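Local structure of undecaprenyl-diphosphooligosaccharide--protein glycotransferase (3AAG) at residues S242-P245 and Y246-F249; V32-W35 and W36-Y40. The protein transfers a preassembled heptasaccharide from a lipid carrier to asparagine side chains of target proteins, this chain being its periplasmic C-terminal domain. All coordinates share one frame; numbering follows the deposited sequence.

Contact 1: S242-P245 and Y246-F249; sequences SAIP and YAQF
Ile244 and Ala247 close a type II beta turn through the bond from Ala247 N to Ile244 O, 3.2 Å long with an N-H...O angle of 154°. Pro245 and Tyr246 fill the corners. Proline suits the first, because its ring already fixes the phi that this place needs, whereas Tyr246 carries the positive phi of the second (102°), a value more usual for glycine. Just ahead of this turn Ser242 makes an ST turn: its hydroxyl OG accepts Ile244 N at 3.0 Å. Serine suits the place because its short side chain lets OG reach the backbone N two residues on. At the start of strand 249-252, Gln248 and Phe249 both face Ala175, a classic beta bulge.

Across the turn the side-chain contact is apolar and small. Ile244 holds its CG2 branch anti to the backbone N, which sets that methyl 3.7 Å from CB of Ala247, and both residues also rest on Leu148 of the probable MI motif, Ile244 touching Ala144 and Arg145 besides. Alanine fits the buried end of the turn because its single methyl needs little room. Tyr246, on the exposed corner, stacks its ring on Tyr176. The Gln248 chain bends at chi2 and folds back over Ser242, bringing its amide NE2 to 3.6 Å from Ser242 CB.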
loop_
_atom_site.group_PDB
_atom_site.type_symbol
_atom_site.label_atom_id
_atom_site.label_comp_id
_atom_site.label_asym_id
_atom_site.label_seq_id
_atom_site.Cartn_x
_atom_site.Cartn_y
_atom_site.Cartn_z
ATOM N N SER A 242 -16.300 -7.895 -0.413
ATOM C CA SER A 242 -15.724 -6.972 -1.383
ATOM C C SER A 242 -16.808 -6.175 -2.096
ATOM O O SER A 242 -17.574 -6.722 -2.889
ATOM C CB SER A 242 -14.877 -7.727 -2.409
ATOM O OG SER A 242 -14.655 -6.934 -3.563
ATOM N N ALA A 243 -16.866 -4.877 -1.810
ATOM C CA ALA A 243 -17.681 -3.957 -2.594
ATOM C C ALA A 243 -16.984 -3.610 -3.906
ATOM O O ALA A 243 -17.458 -2.767 -4.669
ATOM C CB ALA A 243 -17.973 -2.698 -1.796
ATOM N N ILE A 244 -15.857 -4.265 -4.160
ATOM C CA ILE A 244 -15.082 -4.031 -5.373
ATOM C C ILE A 244 -15.212 -5.205 -6.335
ATOM O O ILE A 244 -14.739 -6.304 -6.046
ATOM C CB ILE A 244 -13.589 -3.816 -5.056
ATOM C CG1 ILE A 244 -13.389 -2.522 -4.263
ATOM C CG2 ILE A 244 -12.769 -3.792 -6.337
ATOM C CD1 ILE A 244 -13.520 -1.269 -5.102
ATOM N N PRO A 245 -15.857 -4.972 -7.488
ATOM C CA PRO A 245 -16.034 -5.997 -8.516
ATOM C C PRO A 245 -14.699 -6.471 -9.086
ATOM O O PRO A 245 -13.934 -5.670 -9.627
ATOM C CB PRO A 245 -16.845 -5.275 -9.600
ATOM C CG PRO A 245 -17.480 -4.117 -8.906
ATOM C CD PRO A 245 -16.496 -3.699 -7.863
ATOM N N TYR A 246 -14.428 -7.767 -8.959
ATOM C CA TYR A 246 -13.220 -8.361 -9.519
ATOM C C TYR A 246 -12.162 -8.591 -8.447
ATOM O O TYR A 246 -11.098 -9.148 -8.721
ATOM C CB TYR A 246 -12.657 -7.486 -10.640
ATOM C CG TYR A 246 -13.520 -7.456 -11.880
ATOM C CD1 TYR A 246 -13.303 -6.517 -12.879
ATOM C CD2 TYR A 246 -14.555 -8.364 -12.050
ATOM C CE1 TYR A 246 -14.090 -6.487 -14.014
ATOM C CE2 TYR A 246 -15.347 -8.341 -13.180
ATOM C CZ TYR A 246 -15.111 -7.401 -14.160
ATOM O OH TYR A 246 -15.899 -7.373 -15.287
ATOM N N ALA A 247 -12.464 -8.161 -7.226
ATOM C CA ALA A 247 -11.535 -8.312 -6.114
ATOM C C ALA A 247 -12.186 -9.046 -4.950
ATOM O O ALA A 247 -12.539 -8.440 -3.940
ATOM C CB ALA A 247 -11.019 -6.953 -5.666
ATOM N N GLN A 248 -12.343 -10.356 -5.099
ATOM C CA GLN A 248 -12.914 -11.184 -4.045
ATOM C C GLN A 248 -11.823 -11.926 -3.282
ATOM O O GLN A 248 -11.984 -12.247 -2.104
ATOM C CB GLN A 248 -13.911 -12.180 -4.638
ATOM C CG GLN A 248 -15.186 -11.542 -5.161
ATOM C CD GLN A 248 -16.229 -11.362 -4.077
ATOM O OE1 GLN A 248 -16.468 -12.266 -3.275
ATOM N NE2 GLN A 248 -16.857 -10.193 -4.047
ATOM N N PHE A 249 -10.713 -12.193 -3.962
ATOM C CA PHE A 249 -9.598 -12.916 -3.360
ATOM C C PHE A 249 -8.267 -12.233 -3.660
ATOM O O PHE A 249 -8.130 -11.530 -4.659
ATOM C CB PHE A 249 -9.570 -14.361 -3.857
ATOM C CG PHE A 249 -10.508 -15.272 -3.120
ATOM C CD1 PHE A 249 -10.237 -15.662 -1.819
ATOM C CD2 PHE A 249 -11.663 -15.739 -3.725
ATOM C CE1 PHE A 249 -11.098 -16.498 -1.138
ATOM C CE2 PHE A 249 -12.526 -16.575 -3.048
ATOM C CZ PHE A 249 -12.243 -16.955 -1.754
#

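Contact 2: V32-W35 and W36-Y40; sequences VVTW and WDYGY
Trp35 and Trp36 are neighbours whose indoles come together through different first torsions: CG of Trp35 is anti to its own N (chi1 -161°), while CG of Trp36 sits between its N and carbonyl carbon (chi1 71°). This lays Trp36 CD1 over one face of the Trp35 ring, 3.7 Å from CE2. The five-membered rings, centroids 4.6 Å apart and planes inclined at 45°, form an oblique pair, neither stacked nor edge-to-face. A wide, flat indole suits position 36, since it can meet Trp35 and also stack on His57.

The backbone turns here from strand 31-33 into helix 39-46 by way of a 3-10 segment, Tyr38 N bonding to Trp35 O at 3.1 Å and Gly39 N to Trp36 O. That turn carries the Tyr38 ring back, so that CE2 meets Trp35 CB at 3.9 Å and Thr34 OG1 approaches the ring edge at CD2. Threonine serves doubly: OG1 bonds Tyr141 O while its methyl lies near Tyr38 CB.

Asp37 runs alongside Trp35, OD2 4.0 Å from CD1. This WWDYG motif thus sets a carboxylate beside broad indole surfaces, a mixture consistent with a pocket for the +2 Ser or Thr of the acceptor sequon.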
loop_
_atom_site.group_PDB
_atom_site.type_symbol
_atom_site.label_atom_id
_atom_site.label_comp_id
_atom_site.label_asym_id
_atom_site.label_seq_id
_atom_site.Cartn_x
_atom_site.Cartn_y
_atom_site.Cartn_z
ATOM N N VAL A 32 -0.939 14.846 0.661
ATOM C CA VAL A 32 -1.494 13.509 0.723
ATOM C C VAL A 32 -0.596 12.581 -0.076
ATOM O O VAL A 32 -0.366 12.802 -1.263
ATOM C CB VAL A 32 -2.924 13.469 0.151
ATOM C CG1 VAL A 32 -3.327 12.043 -0.181
ATOM C CG2 VAL A 32 -3.902 14.091 1.133
ATOM N N VAL A 33 -0.074 11.553 0.582
ATOM C CA VAL A 33 0.700 10.528 -0.104
ATOM C C VAL A 33 -0.218 9.425 -0.608
ATOM O O VAL A 33 -0.994 8.855 0.156
ATOM C CB VAL A 33 1.789 9.925 0.808
ATOM C CG1 VAL A 33 2.504 8.786 0.099
ATOM C CG2 VAL A 33 2.778 10.997 1.224
ATOM N N THR A 34 -0.128 9.132 -1.900
ATOM C CA THR A 34 -1.004 8.149 -2.524
ATOM C C THR A 34 -0.586 7.889 -3.966
ATOM O O THR A 34 0.305 8.549 -4.491
ATOM C CB THR A 34 -2.471 8.613 -2.498
ATOM O OG1 THR A 34 -3.333 7.471 -2.425
ATOM C CG2 THR A 34 -2.801 9.422 -3.748
ATOM N N TRP A 35 -1.236 6.923 -4.603
ATOM C CA TRP A 35 -0.909 6.564 -5.976
ATOM C C TRP A 35 -1.398 7.638 -6.942
ATOM O O TRP A 35 -2.355 8.352 -6.648
ATOM C CB TRP A 35 -1.526 5.211 -6.326
ATOM C CG TRP A 35 -0.899 4.567 -7.512
ATOM C CD1 TRP A 35 -1.536 4.095 -8.621
ATOM C CD2 TRP A 35 0.496 4.329 -7.718
ATOM N NE1 TRP A 35 -0.624 3.573 -9.503
ATOM C CE2 TRP A 35 0.632 3.706 -8.973
ATOM C CE3 TRP A 35 1.644 4.583 -6.962
ATOM C CZ2 TRP A 35 1.869 3.332 -9.489
ATOM C CZ3 TRP A 35 2.873 4.210 -7.477
ATOM C CH2 TRP A 35 2.975 3.592 -8.728
ATOM N N TRP A 36 -0.743 7.755 -8.093
ATOM C CA TRP A 36 -0.976 8.893 -8.985
ATOM C C TRP A 36 -2.362 8.891 -9.627
ATOM O O TRP A 36 -2.872 9.941 -10.015
ATOM C CB TRP A 36 0.111 8.988 -10.058
ATOM C CG TRP A 36 0.039 7.912 -11.101
ATOM C CD1 TRP A 36 0.758 6.753 -11.132
ATOM C CD2 TRP A 36 -0.792 7.899 -12.268
ATOM N NE1 TRP A 36 0.425 6.018 -12.241
ATOM C CE2 TRP A 36 -0.524 6.699 -12.957
ATOM C CE3 TRP A 36 -1.737 8.783 -12.797
ATOM C CZ2 TRP A 36 -1.167 6.360 -14.146
ATOM C CZ3 TRP A 36 -2.375 8.445 -13.980
ATOM C CH2 TRP A 36 -2.087 7.244 -14.640
ATOM N N ASP A 37 -2.967 7.712 -9.737
ATOM C CA ASP A 37 -4.318 7.593 -10.280
ATOM C C ASP A 37 -5.322 8.420 -9.484
ATOM O O ASP A 37 -6.408 8.725 -9.969
ATOM C CB ASP A 37 -4.762 6.129 -10.304
ATOM C CG ASP A 37 -4.149 5.351 -11.453
ATOM O OD1 ASP A 37 -4.777 4.371 -11.912
ATOM O OD2 ASP A 37 -3.039 5.720 -11.898
ATOM N N TYR A 38 -4.957 8.780 -8.260
ATOM C CA TYR A 38 -5.855 9.537 -7.398
ATOM C C TYR A 38 -5.306 10.935 -7.149
ATOM O O TYR A 38 -5.904 11.731 -6.425
ATOM C CB TYR A 38 -6.072 8.798 -6.077
ATOM C CG TYR A 38 -6.140 7.295 -6.235
ATOM C CD1 TYR A 38 -7.067 6.708 -7.089
ATOM C CD2 TYR A 38 -5.278 6.463 -5.535
ATOM C CE1 TYR A 38 -7.133 5.335 -7.237
ATOM C CE2 TYR A 38 -5.337 5.088 -5.676
ATOM C CZ TYR A 38 -6.264 4.531 -6.530
ATOM O OH TYR A 38 -6.321 3.161 -6.672
ATOM N N GLY A 39 -4.164 11.229 -7.760
ATOM C CA GLY A 39 -3.533 12.533 -7.611
ATOM C C GLY A 39 -4.499 13.680 -7.839
ATOM O O GLY A 39 -4.616 14.580 -7.010
ATOM N N TYR A 40 -5.196 13.653 -8.970
ATOM C CA TYR A 40 -6.084 14.751 -9.325
ATOM C C TYR A 40 -7.313 14.834 -8.424
ATOM O O TYR A 40 -7.598 15.891 -7.860
ATOM C CB TYR A 40 -6.477 14.688 -10.801
ATOM C CG TYR A 40 -5.384 15.182 -11.718
ATOM C CD1 TYR A 40 -4.900 14.388 -12.751
ATOM C CD2 TYR A 40 -4.819 16.438 -11.538
ATOM C CE1 TYR A 40 -3.893 14.838 -13.587
ATOM C CE2 TYR A 40 -3.814 16.894 -12.365
ATOM C CZ TYR A 40 -3.355 16.092 -13.388
ATOM O OH TYR A 40 -2.355 16.548 -14.212
#

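Contact 2 comes first along the chain, at the passage from strand 31-33 to helix 39-46 in the STT3/PglB core domain, whereas contact 1 lies far later, in the loop between strands 235-238 and 249-252 of the seven-stranded mixed sheet, in the C-terminal beta-barrel domain. Their centres are 21 Å apart and their nearest atoms about 9 Å, so they do not touch. The probable MI motif bridges them: the loop of contact 1 meets it at Leu148, and Tyr38 of contact 2 touches Met146 and Ile149, which by analogy with relatives probably contacts the acceptor peptide. The barrel loop therefore packs against one of the two motifs thought to define the sequon pocket, while contact 2 holds the other.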